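Local coordinates for protein beta-L-arabinobiosidase (Bacteroides thetaiotaomicron, PDB 5MQR) that probably hydrolyses glycosidic linkages in the arabinose-containing side chains of plant pectin, at residues 446-451 / 459-464; 682-687 / 691-696. All blocks are in the same frame, centred on the assembly; numbering follows the deposited sequence.

In the fold
Contact 1 comes first along the chain and closes before contact 2 opens; their centres lie about 54 Å apart and their nearest atoms about 34 Å, with no touch between them. They share no strand, helix or sheet. Contact 1 packs two sheets against each other, strand 447-452 beside 441-444 and 600-610 in one, strand 460-468 beside 431-435 and 564-570 in the other, in a region matching a sialidase-like carbohydrate-binding module. Contact 2 is a small hairpin of strands 683-684 and 691-692, placed among helices of the later, helix-rich part of the chain. The chain thus carries a beta-sandwich module and, farther along, a helix-rich region.

Contact 1 (446-451 / 459-464); sequences EWLKLQ and AKVERK
Leu-448 and Val-461 open the contact, reaching toward each other tip to tip. With CG anti to the backbone N (chi1 -180°), the Leu-448 side chain carries CD2 toward Val-461, and this one methyl does the touching: CD2 lies 4.0 Å from CG2 of Val-461 and 4.1 Å from its CG1, so it meets both branches. Val-441, Phe-419 and Leu-428 also line this leucine, making it part of a wider apolar layer. Lys-449 points the other way, as the alternation of a strand requires, and its amine forms a salt bridge with Glu-444.

Where they touch, the two segments run in nearly opposite directions, 160° apart, yet they are not neighbours in one sheet: strand 447-452 hydrogen-bonds with strands 441-444 and 600-610, whereas strand 460-468 belongs to a second sheet beside strand 431-435. This is the face-to-face packing of a beta sandwich, consistent with a carbohydrate-binding module. The connection between them carries Asp-454 and Asp-457, which bind a calcium ion together with Asp-452 and Glu-597.

Leu-450 is the next inward side chain. The backbone directs its CB at the Ala-459 methyl, 3.9 Å from CB to CB; farther out, with CG anti to the carbonyl carbon (chi1 -69°), CD2 of Leu-450 is carried toward CG2 of Val-461, a looser approach at 4.4 Å. The small alanine thus lets the chains come together close to the backbone, with 5.7 Å between the CA atoms of Leu-450 and Ala-459. At Gln-451 the side chain turns away, NE2 bonding to Glu-601, and the backbone makes the contact instead: its O sits 3.5 Å from CB of Ala-459.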
loop_
_atom_site.group_PDB
_atom_site.type_symbol
_atom_site.label_atom_id
_atom_site.label_comp_id
_atom_site.label_asym_id
_atom_site.label_seq_id
_atom_site.Cartn_x
_atom_site.Cartn_y
_atom_site.Cartn_z
ATOM N N GLU A 446 -15.247 -22.724 11.587
ATOM C CA GLU A 446 -14.067 -22.037 12.147
ATOM C C GLU A 446 -12.762 -22.487 11.444
ATOM O O GLU A 446 -11.716 -21.869 11.632
ATOM C CB GLU A 446 -13.992 -22.277 13.688
ATOM C CG GLU A 446 -13.417 -23.648 14.088
ATOM C CD GLU A 446 -13.743 -24.125 15.515
ATOM O OE1 GLU A 446 -14.948 -24.322 15.797
ATOM O OE2 GLU A 446 -12.798 -24.373 16.340
ATOM N N TRP A 447 -12.832 -23.570 10.668
ATOM C CA TRP A 447 -11.664 -24.221 10.107
ATOM C C TRP A 447 -11.418 -23.902 8.620
ATOM O O TRP A 447 -12.330 -24.003 7.776
ATOM C CB TRP A 447 -11.801 -25.738 10.231
ATOM C CG TRP A 447 -11.932 -26.298 11.629
ATOM C CD1 TRP A 447 -13.040 -26.870 12.175
ATOM C CD2 TRP A 447 -10.902 -26.416 12.606
ATOM N NE1 TRP A 447 -12.783 -27.290 13.444
ATOM C CE2 TRP A 447 -11.475 -27.026 13.742
ATOM C CE3 TRP A 447 -9.561 -26.023 12.654
ATOM C CZ2 TRP A 447 -10.749 -27.273 14.912
ATOM C CZ3 TRP A 447 -8.832 -26.279 13.808
ATOM C CH2 TRP A 447 -9.429 -26.908 14.920
ATOM N N LEU A 448 -10.174 -23.555 8.315
ATOM C CA LEU A 448 -9.659 -23.626 6.952
ATOM C C LEU A 448 -9.176 -25.059 6.750
ATOM O O LEU A 448 -8.300 -25.514 7.489
ATOM C CB LEU A 448 -8.510 -22.655 6.760
ATOM C CG LEU A 448 -7.864 -22.601 5.372
ATOM C CD1 LEU A 448 -8.863 -22.297 4.255
ATOM C CD2 LEU A 448 -6.775 -21.551 5.398
ATOM N N LYS A 449 -9.758 -25.771 5.785
ATOM C CA LYS A 449 -9.494 -27.211 5.611
ATOM C C LYS A 449 -8.677 -27.457 4.362
ATOM O O LYS A 449 -8.956 -26.892 3.317
ATOM C CB LYS A 449 -10.794 -28.005 5.510
ATOM C CG LYS A 449 -10.652 -29.504 5.768
ATOM C CD LYS A 449 -11.845 -30.376 5.357
ATOM C CE LYS A 449 -13.167 -29.651 5.313
ATOM N NZ LYS A 449 -14.345 -30.524 5.318
ATOM N N LEU A 450 -7.669 -28.313 4.513
ATOM C CA LEU A 450 -6.861 -28.801 3.437
ATOM C C LEU A 450 -7.156 -30.292 3.303
ATOM O O LEU A 450 -6.979 -31.035 4.265
ATOM C CB LEU A 450 -5.393 -28.603 3.779
ATOM C CG LEU A 450 -4.932 -27.143 3.804
ATOM C CD1 LEU A 450 -5.471 -26.401 5.003
ATOM C CD2 LEU A 450 -3.411 -27.081 3.829
ATOM N N GLN A 451 -7.603 -30.719 2.121
ATOM C CA GLN A 451 -7.790 -32.136 1.813
ATOM C C GLN A 451 -6.818 -32.544 0.707
ATOM O O GLN A 451 -6.404 -31.706 -0.075
ATOM C CB GLN A 451 -9.221 -32.409 1.392
ATOM C CG GLN A 451 -10.240 -32.223 2.504
ATOM C CD GLN A 451 -11.680 -32.345 2.017
ATOM O OE1 GLN A 451 -12.101 -31.644 1.093
ATOM N NE2 GLN A 451 -12.445 -33.227 2.644
ATOM N N ALA A 459 -2.562 -29.800 -1.337
ATOM C CA ALA A 459 -3.261 -28.562 -0.972
ATOM C C ALA A 459 -2.231 -27.653 -0.343
ATOM O O ALA A 459 -1.320 -28.118 0.320
ATOM C CB ALA A 459 -4.395 -28.826 0.005
ATOM N N LYS A 460 -2.365 -26.357 -0.562
ATOM C CA LYS A 460 -1.428 -25.412 0.011
ATOM C C LYS A 460 -2.080 -24.056 0.213
ATOM O O LYS A 460 -2.719 -23.535 -0.712
ATOM C CB LYS A 460 -0.204 -25.290 -0.880
ATOM C CG LYS A 460 0.922 -24.553 -0.221
ATOM C CD LYS A 460 1.878 -24.003 -1.238
ATOM C CE LYS A 460 1.352 -22.709 -1.795
ATOM N NZ LYS A 460 1.943 -22.397 -3.120
ATOM N N VAL A 461 -1.906 -23.503 1.422
ATOM C CA VAL A 461 -2.297 -22.135 1.766
ATOM C C VAL A 461 -1.061 -21.378 2.293
ATOM O O VAL A 461 -0.206 -21.988 2.933
ATOM C CB VAL A 461 -3.493 -22.099 2.749
ATOM C CG1 VAL A 461 -4.691 -22.840 2.170
ATOM C CG2 VAL A 461 -3.171 -22.704 4.088
ATOM N N GLU A 462 -0.946 -20.084 1.964
ATOM C CA GLU A 462 0.132 -19.210 2.424
ATOM C C GLU A 462 -0.514 -17.954 3.012
ATOM O O GLU A 462 -1.360 -17.329 2.365
ATOM C CB GLU A 462 1.089 -18.722 1.314
ATOM C CG GLU A 462 1.591 -19.715 0.288
ATOM C CD GLU A 462 2.924 -19.338 -0.404
ATOM O OE1 GLU A 462 3.386 -18.190 -0.325
ATOM O OE2 GLU A 462 3.560 -20.249 -1.020
ATOM N N ARG A 463 -0.098 -17.574 4.216
ATOM C CA ARG A 463 -0.502 -16.291 4.812
ATOM C C ARG A 463 0.678 -15.325 4.735
ATOM O O ARG A 463 1.681 -15.487 5.443
ATOM C CB ARG A 463 -0.970 -16.471 6.266
ATOM C CG ARG A 463 -1.503 -15.227 6.935
ATOM C CD ARG A 463 -2.698 -14.654 6.205
ATOM N NE ARG A 463 -3.527 -13.721 6.975
ATOM C CZ ARG A 463 -3.365 -12.397 7.039
ATOM N NH1 ARG A 463 -2.358 -11.778 6.425
ATOM N NH2 ARG A 463 -4.231 -11.670 7.729
ATOM N N LYS A 464 0.576 -14.348 3.843
ATOM C CA LYS A 464 1.566 -13.287 3.793
ATOM C C LYS A 464 1.334 -12.278 4.941
ATOM O O LYS A 464 0.207 -11.892 5.218
ATOM C CB LYS A 464 1.527 -12.600 2.438
ATOM C CG LYS A 464 2.799 -11.855 2.127
ATOM C CD LYS A 464 2.984 -11.657 0.624
ATOM C CE LYS A 464 4.376 -11.141 0.388
ATOM N NZ LYS A 464 4.568 -10.792 -1.031
#

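Contact 2 (682-687 / 691-696)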
loop_
_atom_site.group_PDB
_atom_site.type_symbol
_atom_site.label_atom_id
_atom_site.label_comp_id
_atom_site.label_asym_id
_atom_site.label_seq_id
_atom_site.Cartn_x
_atom_site.Cartn_y
_atom_site.Cartn_z
ATOM N N HIS A 682 17.627 17.370 23.429
ATOM C CA HIS A 682 17.143 18.177 24.539
ATOM C C HIS A 682 16.505 17.390 25.669
ATOM O O HIS A 682 16.162 17.965 26.700
ATOM C CB HIS A 682 16.222 19.286 24.032
ATOM C CG HIS A 682 16.934 20.280 23.185
ATOM N ND1 HIS A 682 17.543 21.396 23.715
ATOM C CD2 HIS A 682 17.201 20.291 21.860
ATOM C CE1 HIS A 682 18.126 22.071 22.742
ATOM N NE2 HIS A 682 17.947 21.413 21.609
ATOM N N ILE A 683 16.397 16.083 25.513
ATOM C CA ILE A 683 15.996 15.253 26.626
ATOM C C ILE A 683 17.189 15.168 27.578
ATOM O O ILE A 683 18.272 14.703 27.183
ATOM C CB ILE A 683 15.561 13.875 26.135
ATOM C CG1 ILE A 683 14.337 14.048 25.222
ATOM C CG2 ILE A 683 15.258 12.964 27.323
ATOM C CD1 ILE A 683 14.019 12.840 24.373
ATOM N N LYS A 684 16.990 15.611 28.814
ATOM C CA LYS A 684 18.066 15.694 29.809
ATOM C C LYS A 684 17.750 14.897 31.071
ATOM O O LYS A 684 16.665 15.028 31.606
ATOM C CB LYS A 684 18.221 17.154 30.188
ATOM C CG LYS A 684 19.440 17.502 31.029
ATOM C CD LYS A 684 19.489 19.019 31.185
ATOM C CE LYS A 684 20.585 19.473 32.129
ATOM N NZ LYS A 684 21.880 18.962 31.630
ATOM N N GLU A 685 18.688 14.094 31.566
ATOM C CA GLU A 685 18.473 13.403 32.853
ATOM C C GLU A 685 18.579 14.425 33.980
ATOM O O GLU A 685 19.406 15.324 33.911
ATOM C CB GLU A 685 19.435 12.215 33.049
ATOM C CG GLU A 685 19.209 11.135 31.988
ATOM C CD GLU A 685 20.018 9.838 32.117
ATOM O OE1 GLU A 685 20.995 9.741 32.915
ATOM O OE2 GLU A 685 19.657 8.894 31.353
ATOM N N THR A 686 17.679 14.343 34.960
ATOM C CA THR A 686 17.761 15.159 36.184
ATOM C C THR A 686 17.437 14.280 37.374
ATOM O O THR A 686 16.852 13.231 37.207
ATOM C CB THR A 686 16.812 16.395 36.181
ATOM O OG1 THR A 686 15.520 16.066 36.720
ATOM C CG2 THR A 686 16.654 17.006 34.794
ATOM N N PRO A 687 17.785 14.706 38.593
ATOM C CA PRO A 687 17.415 13.853 39.743
ATOM C C PRO A 687 15.904 13.619 39.932
ATOM O O PRO A 687 15.544 12.663 40.610
ATOM C CB PRO A 687 18.021 14.578 40.956
ATOM C CG PRO A 687 19.055 15.519 40.390
ATOM C CD PRO A 687 18.603 15.861 38.989
ATOM N N GLY A 691 14.024 16.166 31.877
ATOM C CA GLY A 691 13.709 17.554 31.599
ATOM C C GLY A 691 13.890 17.785 30.113
ATOM O O GLY A 691 14.476 16.930 29.433
HETATM N N MSE A 692 13.359 18.909 29.615
HETATM C CA MSE A 692 13.563 19.351 28.229
HETATM C C MSE A 692 14.122 20.755 28.193
HETATM O O MSE A 692 13.461 21.726 28.604
HETATM C CB MSE A 692 12.306 19.238 27.364
HETATM C CG MSE A 692 12.544 19.746 25.951
HETATM SE SE MSE A 692 11.239 18.968 24.693
HETATM C CE MSE A 692 12.041 17.192 24.340
ATOM N N THR A 693 15.335 20.864 27.651
ATOM C CA THR A 693 16.019 22.125 27.468
ATOM C C THR A 693 15.569 22.888 26.211
ATOM O O THR A 693 14.871 22.341 25.330
ATOM C CB THR A 693 17.539 21.888 27.377
ATOM O OG1 THR A 693 17.798 20.904 26.374
ATOM C CG2 THR A 693 18.098 21.380 28.715
ATOM N N GLU A 694 15.978 24.159 26.171
ATOM C CA GLU A 694 15.780 25.082 25.054
ATOM C C GLU A 694 17.147 25.333 24.371
ATOM O O GLU A 694 17.310 25.039 23.159
ATOM C CB GLU A 694 15.150 26.394 25.565
ATOM C CG GLU A 694 14.945 27.481 24.525
ATOM C CD GLU A 694 14.676 28.864 25.112
ATOM O OE1 GLU A 694 13.592 29.106 25.669
ATOM O OE2 GLU A 694 15.540 29.740 24.948
ATOM N N PHE A 695 18.093 25.887 25.154
ATOM C CA PHE A 695 19.503 25.999 24.789
ATOM C C PHE A 695 20.213 24.774 25.339
ATOM O O PHE A 695 19.967 24.388 26.494
ATOM C CB PHE A 695 20.165 27.196 25.467
ATOM C CG PHE A 695 19.905 28.524 24.806
ATOM C CD1 PHE A 695 20.675 28.936 23.736
ATOM C CD2 PHE A 695 18.945 29.382 25.302
ATOM C CE1 PHE A 695 20.482 30.178 23.149
ATOM C CE2 PHE A 695 18.731 30.621 24.726
ATOM C CZ PHE A 695 19.509 31.023 23.645
ATOM N N LEU A 696 21.115 24.187 24.553
ATOM C CA LEU A 696 22.010 23.135 25.075
ATOM C C LEU A 696 23.089 23.741 25.979
ATOM O O LEU A 696 23.374 23.200 27.037
ATOM C CB LEU A 696 22.674 22.326 23.964
ATOM C CG LEU A 696 21.741 21.558 23.036
ATOM C CD1 LEU A 696 22.578 20.873 21.965
ATOM C CD2 LEU A 696 20.918 20.529 23.783
#
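The imidazole of His-682 is packed on one face by Leu-696, whose CD2 stands 3.6 Å from the ring centroid and 24° off the normal, a CH-pi contact offset toward the rim. At the ring edge lies Thr-693, its OG1 2.7 Å from ND1 in a hydrogen bond that either atom could donate. Glu-694 O approaches obliquely, 3.1 Å from CE1, and the other ring nitrogen, NE2, bonds to the carbonyl of Tyr-1015. Thr-693 reaches ND1 because its hydroxyl sits between the backbone N and the carbonyl carbon (chi1 53°); Gln-643 NE2 bonds to the same oxygen. Putting an alanine at His-682 would probably leave the Tyr-1015 carbonyl without this donor and open a gap beneath Leu-696.

The backbone of His-682 joins in too: its O accepts Thr-693 N at 3.2 Å. Beyond it, Lys-684 and Gly-691 form an antiparallel hydrogen-bonded pair, Lys-684 N to Gly-691 O and Gly-691 N to Lys-684 O, each 2.9 Å. Ile-683 and the selenomethionine Met-692 are the non-hydrogen-bonded pair; CG1 of Ile-683 lies 4.0 Å from CE of Met-692, on a face turned toward helices 712-719 and 726-737. From the opposite face, the Lys-684 chain crosses the Thr-693 side chain at about a right angle, CD of Lys-684 3.7 Å from CG2 of Thr-693. Joined through residues 688-690, the two short strands make a beta hairpin that follows helix 666-680.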